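Local coordinates for uncharacterized protein PH0987 (Pyrococcus horikoshii, PDB 2PHC) that is of unknown function but carries a carboxyltransferase-type domain (subdomains C and D) and is probably an ATP-binding hydrolase, at residues S29-I34 with I73-E77; E40-E44 with V54-P58; R153-G159 with Y171-G177. All blocks are in the same frame, centred on the assembly; numbering follows the deposited sequence.

Contact 1: S29-I34 with I73-E77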
ATOM      1  N   SER A  29      -5.073  12.659  -3.900  1.00 19.19           N
ATOM      2  CA  SER A  29      -4.633  13.284  -2.650  1.00 21.30           C
ATOM      3  C   SER A  29      -3.795  14.527  -2.908  1.00 21.38           C
ATOM      4  O   SER A  29      -3.914  15.464  -2.197  1.00 24.05           O
ATOM      5  CB  SER A  29      -3.751  12.289  -1.887  1.00 21.02           C
ATOM      6  OG  SER A  29      -4.487  11.195  -1.535  1.00 25.67           O
ATOM      7  N   LEU A  30      -2.961  14.501  -3.923  1.00 21.44           N
ATOM      8  CA  LEU A  30      -2.173  15.599  -4.317  1.00 24.02           C
ATOM      9  C   LEU A  30      -3.043  16.709  -4.860  1.00 26.26           C
ATOM     10  O   LEU A  30      -2.779  17.874  -4.537  1.00 26.51           O
ATOM     11  CB  LEU A  30      -1.146  15.139  -5.350  1.00 22.47           C
ATOM     12  CG  LEU A  30      -0.171  16.114  -6.001  1.00 30.26           C
ATOM     13  CD1 LEU A  30       0.557  17.146  -5.106  1.00 27.79           C
ATOM     14  CD2 LEU A  30       0.822  15.350  -6.848  1.00 31.61           C
ATOM     15  N   ALA A  31      -4.046  16.389  -5.650  1.00 20.00           N
ATOM     16  CA  ALA A  31      -4.906  17.391  -6.179  1.00 20.00           C
ATOM     17  C   ALA A  31      -5.665  18.044  -5.094  1.00 20.00           C
ATOM     18  O   ALA A  31      -5.739  19.215  -5.037  1.00 25.83           O
ATOM     19  CB  ALA A  31      -5.826  16.852  -7.168  1.00 20.00           C
ATOM     20  N   LYS A  32      -6.213  17.243  -4.223  1.00 24.43           N
ATOM     21  CA  LYS A  32      -6.684  17.711  -2.967  1.00 26.24           C
ATOM     22  C   LYS A  32      -5.750  18.590  -2.115  1.00 25.37           C
ATOM     23  O   LYS A  32      -6.229  19.435  -1.451  1.00 25.85           O
ATOM     24  CB  LYS A  32      -7.425  16.636  -2.177  1.00 25.23           C
ATOM     25  CG  LYS A  32      -8.721  16.157  -2.812  1.00 28.46           C
ATOM     26  CD  LYS A  32      -9.969  16.786  -2.275  1.00 34.13           C
ATOM     27  CE  LYS A  32     -11.107  16.720  -3.228  1.00 34.92           C
ATOM     28  NZ  LYS A  32     -12.424  16.831  -2.623  1.00 36.57           N
ATOM     29  N   ALA A  33      -4.432  18.402  -2.175  1.00 25.75           N
ATOM     30  CA  ALA A  33      -3.485  19.028  -1.225  1.00 26.21           C
ATOM     31  C   ALA A  33      -3.373  20.397  -1.860  1.00 27.48           C
ATOM     32  O   ALA A  33      -3.400  21.453  -1.186  1.00 30.15           O
ATOM     33  CB  ALA A  33      -2.099  18.312  -1.243  1.00 25.58           C
ATOM     34  N   ILE A  34      -3.271  20.412  -3.173  1.00 26.20           N
ATOM     35  CA  ILE A  34      -3.241  21.662  -3.867  1.00 26.54           C
ATOM     36  C   ILE A  34      -4.467  22.489  -3.715  1.00 26.92           C
ATOM     37  O   ILE A  34      -4.341  23.687  -3.600  1.00 28.56           O
ATOM     38  CB  ILE A  34      -2.898  21.517  -5.354  1.00 28.10           C
ATOM     39  CG1 ILE A  34      -1.473  20.994  -5.459  1.00 22.12           C
ATOM     40  CG2 ILE A  34      -3.024  22.874  -6.114  1.00 25.97           C
ATOM     41  CD1 ILE A  34      -1.224  20.593  -6.878  1.00 21.07           C
ATOM     42  N   ILE A  73       4.833  21.115  -2.382  1.00 26.59           N
ATOM     43  CA  ILE A  73       3.603  20.416  -2.063  1.00 26.31           C
ATOM     44  C   ILE A  73       3.694  18.857  -2.279  1.00 25.69           C
ATOM     45  O   ILE A  73       3.250  18.161  -1.446  1.00 25.43           O
ATOM     46  CB  ILE A  73       2.395  21.228  -2.661  1.00 28.65           C
ATOM     47  CG1 ILE A  73       1.056  20.829  -2.022  1.00 29.01           C
ATOM     48  CG2 ILE A  73       2.334  21.137  -4.144  1.00 29.10           C
ATOM     49  CD1 ILE A  73       0.151  21.943  -2.035  1.00 31.44           C
ATOM     50  N   SER A  74       4.450  18.336  -3.266  1.00 25.48           N
ATOM     51  CA  SER A  74       4.666  16.908  -3.406  1.00 26.57           C
ATOM     52  C   SER A  74       5.552  16.197  -2.360  1.00 26.37           C
ATOM     53  O   SER A  74       5.362  14.975  -2.061  1.00 25.05           O
ATOM     54  CB  SER A  74       5.262  16.634  -4.787  1.00 27.34           C
ATOM     55  OG  SER A  74       4.714  17.538  -5.706  1.00 31.35           O
ATOM     56  N   ALA A  75       6.565  16.950  -1.879  1.00 24.69           N
ATOM     57  CA  ALA A  75       7.397  16.606  -0.741  1.00 22.66           C
ATOM     58  C   ALA A  75       6.669  16.407   0.539  1.00 20.95           C
ATOM     59  O   ALA A  75       6.976  15.483   1.240  1.00 20.70           O
ATOM     60  CB  ALA A  75       8.563  17.700  -0.539  1.00 23.85           C
ATOM     61  N   ARG A  76       5.739  17.306   0.831  1.00 21.82           N
ATOM     62  CA  ARG A  76       4.853  17.296   1.947  1.00 21.91           C
ATOM     63  C   ARG A  76       3.724  16.242   1.931  1.00 23.92           C
ATOM     64  O   ARG A  76       3.260  15.845   3.007  1.00 23.77           O
ATOM     65  CB  ARG A  76       4.153  18.685   1.978  1.00 24.00           C
ATOM     66  CG  ARG A  76       5.164  19.906   2.408  1.00 30.40           C
ATOM     67  CD  ARG A  76       4.457  21.192   2.983  1.00 36.77           C
ATOM     68  NE  ARG A  76       4.388  22.253   1.963  1.00 44.00           N
ATOM     69  CZ  ARG A  76       3.295  22.796   1.403  1.00 45.11           C
ATOM     70  NH1 ARG A  76       2.066  22.415   1.795  1.00 43.94           N
ATOM     71  NH2 ARG A  76       3.460  23.729   0.437  1.00 44.59           N
ATOM     72  N   GLU A  77       3.181  15.927   0.739  1.00 22.73           N
ATOM     73  CA  GLU A  77       2.359  14.764   0.499  1.00 23.99           C
ATOM     74  C   GLU A  77       3.094  13.417   0.782  1.00 22.90           C
ATOM     75  O   GLU A  77       2.594  12.593   1.494  1.00 23.58           O
ATOM     76  CB  GLU A  77       1.813  14.806  -0.963  1.00 24.44           C
ATOM     77  CG  GLU A  77       0.537  15.609  -1.015  1.00 28.51           C
ATOM     78  CD  GLU A  77      -0.566  14.897  -0.150  1.00 34.91           C
ATOM     79  OE1 GLU A  77      -0.781  13.651  -0.369  1.00 32.26           O
ATOM     80  OE2 GLU A  77      -1.196  15.574   0.731  1.00 34.07           O
TER
HETATM   81  O   HOH W   1      -4.022  15.078   0.423  1.00 36.52           O
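I73 and E77, one helical turn apart, both reach A33, I73 with CG1 (4.1 Å from A33 CB) and E77 with CG (3.8 Å from the same methyl). I73 has CG1 anti to its backbone N (chi1 -162°), which carries CD1 across to the helix of I34: it comes 3.7 Å from A33 O and 3.9 Å from I34 CG1, the two isoleucine side chains lying roughly perpendicular. L30 is more loosely engaged, with CD1 4.5 Å from I73 CG2. The segment axes approach to 10.1 Å, and their N-to-C directions make an angle of 122°. Helices 21-37 and 63-82 both pack on the four-stranded antiparallel sheet: from the first, L30 packs on L52 and I34 on L45, while L70 of the second meets V54. The polar part is indirect. E77 is bent at chi2 (-63°), so that its carboxylate folds back beside S29 and A33. One water donates to both S29 O (2.7 Å) and E77 OE2 (2.9 Å), tying a side chain of one helix to a backbone carbonyl of the other. The second carboxylate oxygen, OE1, lies beside S29 CB and is in a salt bridge with R80, a charged partner that probably favours the ionised form of E77.

Contact 2: E40-E44 with V54-P58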
ATOM      1  N   GLU A  40      -3.301  31.404  -5.770  1.00 37.83           N
ATOM      2  CA  GLU A  40      -3.939  32.487  -6.514  1.00 38.59           C
ATOM      3  C   GLU A  40      -3.640  32.374  -7.985  1.00 35.50           C
ATOM      4  O   GLU A  40      -4.402  32.861  -8.798  1.00 35.13           O
ATOM      5  CB  GLU A  40      -3.529  33.903  -5.953  1.00 39.00           C
ATOM      6  CG  GLU A  40      -4.633  34.506  -5.036  1.00 45.99           C
ATOM      7  CD  GLU A  40      -4.384  35.964  -4.495  1.00 55.41           C
ATOM      8  OE1 GLU A  40      -5.266  36.448  -3.698  1.00 54.28           O
ATOM      9  OE2 GLU A  40      -3.326  36.595  -4.856  1.00 57.98           O
ATOM     10  N   TRP A  41      -2.557  31.682  -8.298  1.00 34.59           N
ATOM     11  CA  TRP A  41      -2.136  31.450  -9.669  1.00 34.00           C
ATOM     12  C   TRP A  41      -2.756  30.234 -10.367  1.00 33.01           C
ATOM     13  O   TRP A  41      -2.414  29.990 -11.537  1.00 31.85           O
ATOM     14  CB  TRP A  41      -0.630  31.380  -9.781  1.00 33.93           C
ATOM     15  CG  TRP A  41       0.052  30.455  -8.818  1.00 40.30           C
ATOM     16  CD1 TRP A  41       0.726  30.808  -7.675  1.00 44.20           C
ATOM     17  CD2 TRP A  41       0.178  28.996  -8.922  1.00 46.58           C
ATOM     18  NE1 TRP A  41       1.251  29.671  -7.050  1.00 44.41           N
ATOM     19  CE2 TRP A  41       0.927  28.556  -7.786  1.00 44.82           C
ATOM     20  CE3 TRP A  41      -0.295  28.026  -9.842  1.00 45.78           C
ATOM     21  CZ2 TRP A  41       1.229  27.194  -7.558  1.00 43.60           C
ATOM     22  CZ3 TRP A  41      -0.003  26.652  -9.585  1.00 45.19           C
ATOM     23  CH2 TRP A  41       0.745  26.270  -8.454  1.00 44.60           C
ATOM     24  N   LEU A  42      -3.653  29.518  -9.674  1.00 32.54           N
ATOM     25  CA  LEU A  42      -4.203  28.184 -10.144  1.00 32.42           C
ATOM     26  C   LEU A  42      -5.222  28.367 -11.230  1.00 31.20           C
ATOM     27  O   LEU A  42      -6.248  29.056 -11.025  1.00 31.39           O
ATOM     28  CB  LEU A  42      -4.891  27.313  -9.024  1.00 30.62           C
ATOM     29  CG  LEU A  42      -5.283  25.875  -9.510  1.00 32.20           C
ATOM     30  CD1 LEU A  42      -4.034  25.153 -10.062  1.00 30.18           C
ATOM     31  CD2 LEU A  42      -5.930  25.043  -8.393  1.00 27.39           C
ATOM     32  N   VAL A  43      -5.007  27.715 -12.348  1.00 29.68           N
ATOM     33  CA  VAL A  43      -6.110  27.704 -13.297  1.00 30.90           C
ATOM     34  C   VAL A  43      -6.967  26.359 -13.309  1.00 30.35           C
ATOM     35  O   VAL A  43      -8.158  26.363 -13.009  1.00 27.90           O
ATOM     36  CB  VAL A  43      -5.620  28.259 -14.630  1.00 32.37           C
ATOM     37  CG1 VAL A  43      -6.593  27.944 -15.806  1.00 33.90           C
ATOM     38  CG2 VAL A  43      -5.310  29.794 -14.463  1.00 31.14           C
ATOM     39  N   GLU A  44      -6.296  25.229 -13.552  1.00 29.67           N
ATOM     40  CA  GLU A  44      -6.960  23.996 -13.726  1.00 30.61           C
ATOM     41  C   GLU A  44      -6.062  22.873 -13.145  1.00 30.37           C
ATOM     42  O   GLU A  44      -4.840  23.007 -13.075  1.00 28.50           O
ATOM     43  CB  GLU A  44      -7.212  23.768 -15.228  1.00 32.31           C
ATOM     44  CG  GLU A  44      -8.027  22.483 -15.561  1.00 37.21           C
ATOM     45  CD  GLU A  44      -8.851  22.537 -16.877  1.00 44.24           C
ATOM     46  OE1 GLU A  44      -9.975  21.923 -16.863  1.00 45.53           O
ATOM     47  OE2 GLU A  44      -8.387  23.132 -17.909  1.00 40.91           O
ATOM     48  N   VAL A  54      -1.260  20.389 -14.153  1.00 24.29           N
ATOM     49  CA  VAL A  54      -1.418  21.599 -13.451  1.00 26.53           C
ATOM     50  C   VAL A  54      -1.161  22.779 -14.385  1.00 26.80           C
ATOM     51  O   VAL A  54      -0.144  22.891 -15.047  1.00 24.34           O
ATOM     52  CB  VAL A  54      -0.471  21.724 -12.203  1.00 25.58           C
ATOM     53  CG1 VAL A  54      -0.930  22.905 -11.309  1.00 20.90           C
ATOM     54  CG2 VAL A  54      -0.546  20.449 -11.404  1.00 27.52           C
ATOM     55  N   ILE A  55      -2.127  23.658 -14.377  1.00 28.55           N
ATOM     56  CA  ILE A  55      -2.089  24.809 -15.231  1.00 30.64           C
ATOM     57  C   ILE A  55      -2.343  26.089 -14.480  1.00 32.08           C
ATOM     58  O   ILE A  55      -3.120  26.085 -13.517  1.00 33.17           O
ATOM     59  CB  ILE A  55      -3.339  24.695 -16.214  1.00 30.10           C
ATOM     60  CG1 ILE A  55      -3.188  23.483 -17.147  1.00 30.60           C
ATOM     61  CG2 ILE A  55      -3.564  25.966 -17.043  1.00 31.56           C
ATOM     62  CD1 ILE A  55      -4.465  23.098 -17.779  1.00 36.55           C
ATOM     63  N   TYR A  56      -1.535  27.072 -14.831  1.00 33.64           N
ATOM     64  CA  TYR A  56      -1.270  28.263 -14.076  1.00 35.87           C
ATOM     65  C   TYR A  56      -1.466  29.497 -14.904  1.00 37.27           C
ATOM     66  O   TYR A  56      -1.389  29.458 -16.095  1.00 35.76           O
ATOM     67  CB  TYR A  56       0.118  28.268 -13.429  1.00 34.70           C
ATOM     68  CG  TYR A  56       1.356  28.411 -14.293  1.00 34.92           C
ATOM     69  CD1 TYR A  56       2.071  27.324 -14.694  1.00 28.80           C
ATOM     70  CD2 TYR A  56       1.863  29.638 -14.618  1.00 38.62           C
ATOM     71  CE1 TYR A  56       3.166  27.445 -15.417  1.00 29.17           C
ATOM     72  CE2 TYR A  56       2.995  29.751 -15.354  1.00 33.05           C
ATOM     73  CZ  TYR A  56       3.632  28.647 -15.747  1.00 31.97           C
ATOM     74  OH  TYR A  56       4.749  28.737 -16.477  1.00 35.69           O
ATOM     75  N   ASP A  57      -1.732  30.600 -14.242  1.00 39.56           N
ATOM     76  CA  ASP A  57      -1.896  31.850 -14.956  1.00 40.39           C
ATOM     77  C   ASP A  57      -0.552  32.569 -14.978  1.00 41.37           C
ATOM     78  O   ASP A  57      -0.121  33.044 -13.948  1.00 41.77           O
ATOM     79  CB  ASP A  57      -2.917  32.707 -14.260  1.00 40.47           C
ATOM     80  CG  ASP A  57      -3.040  34.087 -14.911  1.00 42.20           C
ATOM     81  OD1 ASP A  57      -4.017  34.792 -14.602  1.00 36.31           O
ATOM     82  OD2 ASP A  57      -2.166  34.443 -15.735  1.00 41.03           O
ATOM     83  N   PRO A  58       0.107  32.648 -16.146  1.00 42.33           N
ATOM     84  CA  PRO A  58       1.492  33.120 -16.248  1.00 43.86           C
ATOM     85  C   PRO A  58       1.716  34.608 -15.878  1.00 44.88           C
ATOM     86  O   PRO A  58       2.870  35.091 -15.930  1.00 44.34           O
ATOM     87  CB  PRO A  58       1.833  32.925 -17.742  1.00 43.65           C
ATOM     88  CG  PRO A  58       0.713  32.195 -18.322  1.00 42.38           C
ATOM     89  CD  PRO A  58      -0.472  32.359 -17.468  1.00 42.73           C
TER
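W41 and Y56 make the tight, inward side of this contact, where the indole lies against the base of the tyrosine: W41 CE3 is 3.6 Å from Y56 CB. W41 has CG between its backbone N and carbonyl carbon (chi1 50°), a rotamer that swings the indole over to the 54-58 segment, and V54 CG1 meets the indole rim almost level with the ring, 4.2 Å from CZ3. L42 CD1 touches the same V54 methyl at 4.0 Å.

The backbones form an antiparallel pair whose register slips by one residue between L42-Y56 and E44-I55. V43 and E44 both face I55, and both of their N-H groups point to I55 O, at 2.8 Å from V43 N and 3.3 Å from E44 N. They reach this oxygen from the same face of its carbonyl plane, E44 N from well above it. Together with the near-helical phi and psi of V43 (-101° and -57°), this identifies a classic beta bulge. The return bond from I55 N to E44 O (3.1 Å) restores the regular pairing after it, while D57 N donates to W41 O (2.9 Å) before it.

The part with V43, E44 and I55 is more open to solvent: V43 and E44 are exposed and I55 partly so, whereas V54 and Y56 are buried. V43 CG1 meets I55 CG2 at 3.8 Å, and the extended E44 runs alongside I55 in the same direction, with aliphatic contact but no charged partner across the pair.

The two strands, 42-48 and 51-56, form a hairpin. Strand 10-14 flanks 51-56 through a V54-F11 backbone bond, and helix 63-82 covers the side of W41, V54 and Y56, with Y69 edge-to-face to W41, V54 on L70 and Y56 on V66.

Contact 3: R153-G159 with Y171-G177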
ATOM      1  N   ARG A 153      -7.686 -24.615   7.537  1.00 36.22           N
ATOM      2  CA  ARG A 153      -6.788 -25.118   8.527  1.00 37.81           C
ATOM      3  C   ARG A 153      -7.305 -24.822   9.920  1.00 40.38           C
ATOM      4  O   ARG A 153      -8.053 -23.839  10.108  1.00 40.55           O
ATOM      5  CB  ARG A 153      -5.411 -24.469   8.386  1.00 38.09           C
ATOM      6  CG  ARG A 153      -4.664 -24.880   7.151  1.00 36.63           C
ATOM      7  CD  ARG A 153      -3.231 -24.525   7.273  1.00 39.95           C
ATOM      8  NE  ARG A 153      -2.568 -24.994   6.052  1.00 41.83           N
ATOM      9  CZ  ARG A 153      -2.392 -24.258   4.979  1.00 43.97           C
ATOM     10  NH1 ARG A 153      -2.795 -22.961   4.996  1.00 40.70           N
ATOM     11  NH2 ARG A 153      -1.811 -24.811   3.903  1.00 43.26           N
ATOM     12  N   LEU A 154      -6.908 -25.634  10.913  1.00 41.23           N
ATOM     13  CA  LEU A 154      -7.535 -25.492  12.237  1.00 42.61           C
ATOM     14  C   LEU A 154      -6.764 -24.512  13.118  1.00 42.37           C
ATOM     15  O   LEU A 154      -7.323 -23.977  14.116  1.00 43.25           O
ATOM     16  CB  LEU A 154      -7.727 -26.859  12.945  1.00 42.84           C
ATOM     17  CG  LEU A 154      -8.966 -27.671  12.548  1.00 45.68           C
ATOM     18  CD1 LEU A 154      -9.074 -29.004  13.366  1.00 51.50           C
ATOM     19  CD2 LEU A 154     -10.268 -26.825  12.706  1.00 50.25           C
ATOM     20  N   LYS A 155      -5.486 -24.346  12.772  1.00 40.73           N
ATOM     21  CA  LYS A 155      -4.488 -23.625  13.540  1.00 41.12           C
ATOM     22  C   LYS A 155      -3.555 -22.974  12.524  1.00 40.33           C
ATOM     23  O   LYS A 155      -2.728 -23.661  11.885  1.00 42.17           O
ATOM     24  CB  LYS A 155      -3.625 -24.547  14.451  1.00 41.29           C
ATOM     25  CG  LYS A 155      -4.070 -24.714  15.912  1.00 44.83           C
ATOM     26  CD  LYS A 155      -3.056 -25.640  16.672  1.00 49.27           C
ATOM     27  CE  LYS A 155      -3.618 -26.299  17.956  1.00 48.96           C
ATOM     28  NZ  LYS A 155      -2.885 -25.720  19.196  1.00 50.93           N
ATOM     29  N   VAL A 156      -3.661 -21.650  12.387  1.00 37.60           N
ATOM     30  CA  VAL A 156      -2.775 -20.887  11.536  1.00 33.99           C
ATOM     31  C   VAL A 156      -1.887 -20.126  12.492  1.00 32.30           C
ATOM     32  O   VAL A 156      -2.383 -19.504  13.407  1.00 32.89           O
ATOM     33  CB  VAL A 156      -3.628 -19.997  10.533  1.00 34.72           C
ATOM     34  CG1 VAL A 156      -2.768 -19.066   9.777  1.00 32.85           C
ATOM     35  CG2 VAL A 156      -4.439 -20.895   9.538  1.00 31.95           C
ATOM     36  N   PRO A 157      -0.550 -20.195  12.335  1.00 31.30           N
ATOM     37  CA  PRO A 157       0.206 -19.544  13.382  1.00 30.83           C
ATOM     38  C   PRO A 157       0.046 -18.021  13.327  1.00 31.28           C
ATOM     39  O   PRO A 157      -0.127 -17.470  12.258  1.00 30.03           O
ATOM     40  CB  PRO A 157       1.661 -19.977  13.126  1.00 31.20           C
ATOM     41  CG  PRO A 157       1.705 -20.620  11.786  1.00 30.85           C
ATOM     42  CD  PRO A 157       0.295 -20.802  11.287  1.00 31.83           C
ATOM     43  N   ALA A 158       0.072 -17.387  14.505  1.00 31.72           N
ATOM     44  CA  ALA A 158      -0.009 -15.977  14.703  1.00 30.18           C
ATOM     45  C   ALA A 158       0.924 -15.270  13.710  1.00 31.12           C
ATOM     46  O   ALA A 158       2.082 -15.676  13.594  1.00 32.29           O
ATOM     47  CB  ALA A 158       0.495 -15.722  16.094  1.00 32.78           C
ATOM     48  N   GLY A 159       0.478 -14.239  12.980  1.00 28.62           N
ATOM     49  CA  GLY A 159       1.426 -13.561  12.080  1.00 27.13           C
ATOM     50  C   GLY A 159       1.326 -13.994  10.644  1.00 26.43           C
ATOM     51  O   GLY A 159       1.880 -13.332   9.782  1.00 25.04           O
ATOM     52  N   TYR A 171      -3.559 -13.063  10.052  1.00 20.76           N
ATOM     53  CA  TYR A 171      -3.905 -13.610  11.356  1.00 23.43           C
ATOM     54  C   TYR A 171      -3.010 -13.065  12.447  1.00 25.74           C
ATOM     55  O   TYR A 171      -1.779 -13.276  12.393  1.00 27.53           O
ATOM     56  CB  TYR A 171      -3.782 -15.099  11.285  1.00 23.25           C
ATOM     57  CG  TYR A 171      -4.687 -15.670  10.230  1.00 22.04           C
ATOM     58  CD1 TYR A 171      -5.897 -16.153  10.575  1.00 24.22           C
ATOM     59  CD2 TYR A 171      -4.308 -15.722   8.911  1.00 22.89           C
ATOM     60  CE1 TYR A 171      -6.746 -16.687   9.646  1.00 28.73           C
ATOM     61  CE2 TYR A 171      -5.140 -16.299   7.939  1.00 26.97           C
ATOM     62  CZ  TYR A 171      -6.357 -16.743   8.313  1.00 27.90           C
ATOM     63  OH  TYR A 171      -7.241 -17.244   7.420  1.00 23.58           O
ATOM     64  N   ALA A 172      -3.583 -12.294  13.366  1.00 26.33           N
ATOM     65  CA  ALA A 172      -2.775 -11.633  14.402  1.00 28.94           C
ATOM     66  C   ALA A 172      -2.377 -12.634  15.491  1.00 30.16           C
ATOM     67  O   ALA A 172      -1.316 -12.529  16.054  1.00 32.31           O
ATOM     68  CB  ALA A 172      -3.504 -10.437  14.999  1.00 26.27           C
ATOM     69  N   ILE A 173      -3.216 -13.636  15.743  1.00 32.18           N
ATOM     70  CA  ILE A 173      -2.869 -14.741  16.631  1.00 33.30           C
ATOM     71  C   ILE A 173      -3.301 -16.075  16.035  1.00 33.88           C
ATOM     72  O   ILE A 173      -4.012 -16.122  15.010  1.00 31.80           O
ATOM     73  CB  ILE A 173      -3.473 -14.546  18.074  1.00 34.43           C
ATOM     74  CG1 ILE A 173      -5.004 -14.563  18.028  1.00 37.42           C
ATOM     75  CG2 ILE A 173      -3.001 -13.254  18.687  1.00 35.06           C
ATOM     76  CD1 ILE A 173      -5.633 -14.971  19.411  1.00 41.83           C
ATOM     77  N   GLU A 174      -2.873 -17.180  16.676  1.00 36.22           N
ATOM     78  CA  GLU A 174      -3.156 -18.527  16.146  1.00 36.80           C
ATOM     79  C   GLU A 174      -4.668 -18.711  16.166  1.00 36.74           C
ATOM     80  O   GLU A 174      -5.323 -18.352  17.147  1.00 36.99           O
ATOM     81  CB  GLU A 174      -2.432 -19.605  16.935  1.00 37.93           C
ATOM     82  CG  GLU A 174      -2.603 -21.040  16.426  1.00 41.79           C
ATOM     83  CD  GLU A 174      -2.239 -22.075  17.533  1.00 48.49           C
ATOM     84  OE1 GLU A 174      -3.153 -22.535  18.289  1.00 49.72           O
ATOM     85  OE2 GLU A 174      -1.032 -22.399  17.660  1.00 48.36           O
ATOM     86  N   SER A 175      -5.224 -19.204  15.052  1.00 34.95           N
ATOM     87  CA  SER A 175      -6.661 -19.250  14.881  1.00 33.77           C
ATOM     88  C   SER A 175      -7.009 -20.081  13.616  1.00 33.81           C
ATOM     89  O   SER A 175      -6.126 -20.396  12.814  1.00 32.60           O
ATOM     90  CB  SER A 175      -7.283 -17.820  14.874  1.00 35.62           C
ATOM     91  OG  SER A 175      -6.497 -16.823  14.209  1.00 33.95           O
ATOM     92  N   PRO A 176      -8.278 -20.514  13.481  1.00 31.76           N
ATOM     93  CA  PRO A 176      -8.571 -21.207  12.193  1.00 32.20           C
ATOM     94  C   PRO A 176      -8.705 -20.253  10.976  1.00 31.15           C
ATOM     95  O   PRO A 176      -9.039 -19.043  11.147  1.00 30.01           O
ATOM     96  CB  PRO A 176      -9.909 -21.970  12.465  1.00 32.26           C
ATOM     97  CG  PRO A 176     -10.583 -21.176  13.648  1.00 31.73           C
ATOM     98  CD  PRO A 176      -9.434 -20.438  14.401  1.00 32.03           C
ATOM     99  N   GLY A 177      -8.507 -20.782   9.756  1.00 29.54           N
ATOM    100  CA  GLY A 177      -8.706 -19.957   8.577  1.00 26.65           C
ATOM    101  C   GLY A 177      -8.402 -20.714   7.322  1.00 27.39           C
ATOM    102  O   GLY A 177      -7.553 -21.601   7.326  1.00 27.29           O
TER
HETATM  103  O   HOH W   2      -4.893 -21.288   6.099  1.00 22.40           O
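R153 and V156 pair antiparallel with G177 and S175 across a beta bulge: G177 N donates to R153 O (3.1 Å) and V156 N to S175 O (2.8 Å), and S175 N returns a bond to V156 O. E174 CA comes to 3.0 Å from the same V156 O as a CA-H...O contact. On the inner side, V156 CG1 sits over one face of the Y171 ring, 4.0 Å from its centroid and 20° off the normal, a CH-pi contact; the valine reaches it with CG1 anti to the backbone N (chi1 172°). Replacing V156 with an alanine would probably open a gap over this ring face and let Y171 shift, since CG1, the methyl that covers it, is lost. On the outer side, K155 and E174 form a salt bridge whose hydrogen bond is weak (K155 NZ to E174 OE1, 3.3 Å), the lysine chain running across the glutamate side chain at a slant. R153 NH1 pairs with D99 and shares a water with G177 O. Cohesion thus rests on backbone bonds and the buried valine-tyrosine contact; the K155-E174 bridge is long and exposed, and is probably the weaker element.

Overall arrangement
From the N terminus, helix 21-37 supplies the first half of contact 1 and runs into strand 42-48, which opens contact 2. The hairpin return through strand 51-56 closes contact 2 first; helix 63-82 then closes contact 1, so the hairpin is nested inside the helix pair's loop. The two touch, I34 CG2 lying 4.3 Å from L42 CD2, and together bind the helices to the four-stranded sheet. Contact 3 follows in series, crossing neither, and closes a short loop round strands 160-164 and 167-171 of the separate seven-stranded sheet. It lies on the opposite side of the chain's centre, its nearest atoms about 27 Å from contact 1 and about 40 Å from contact 2.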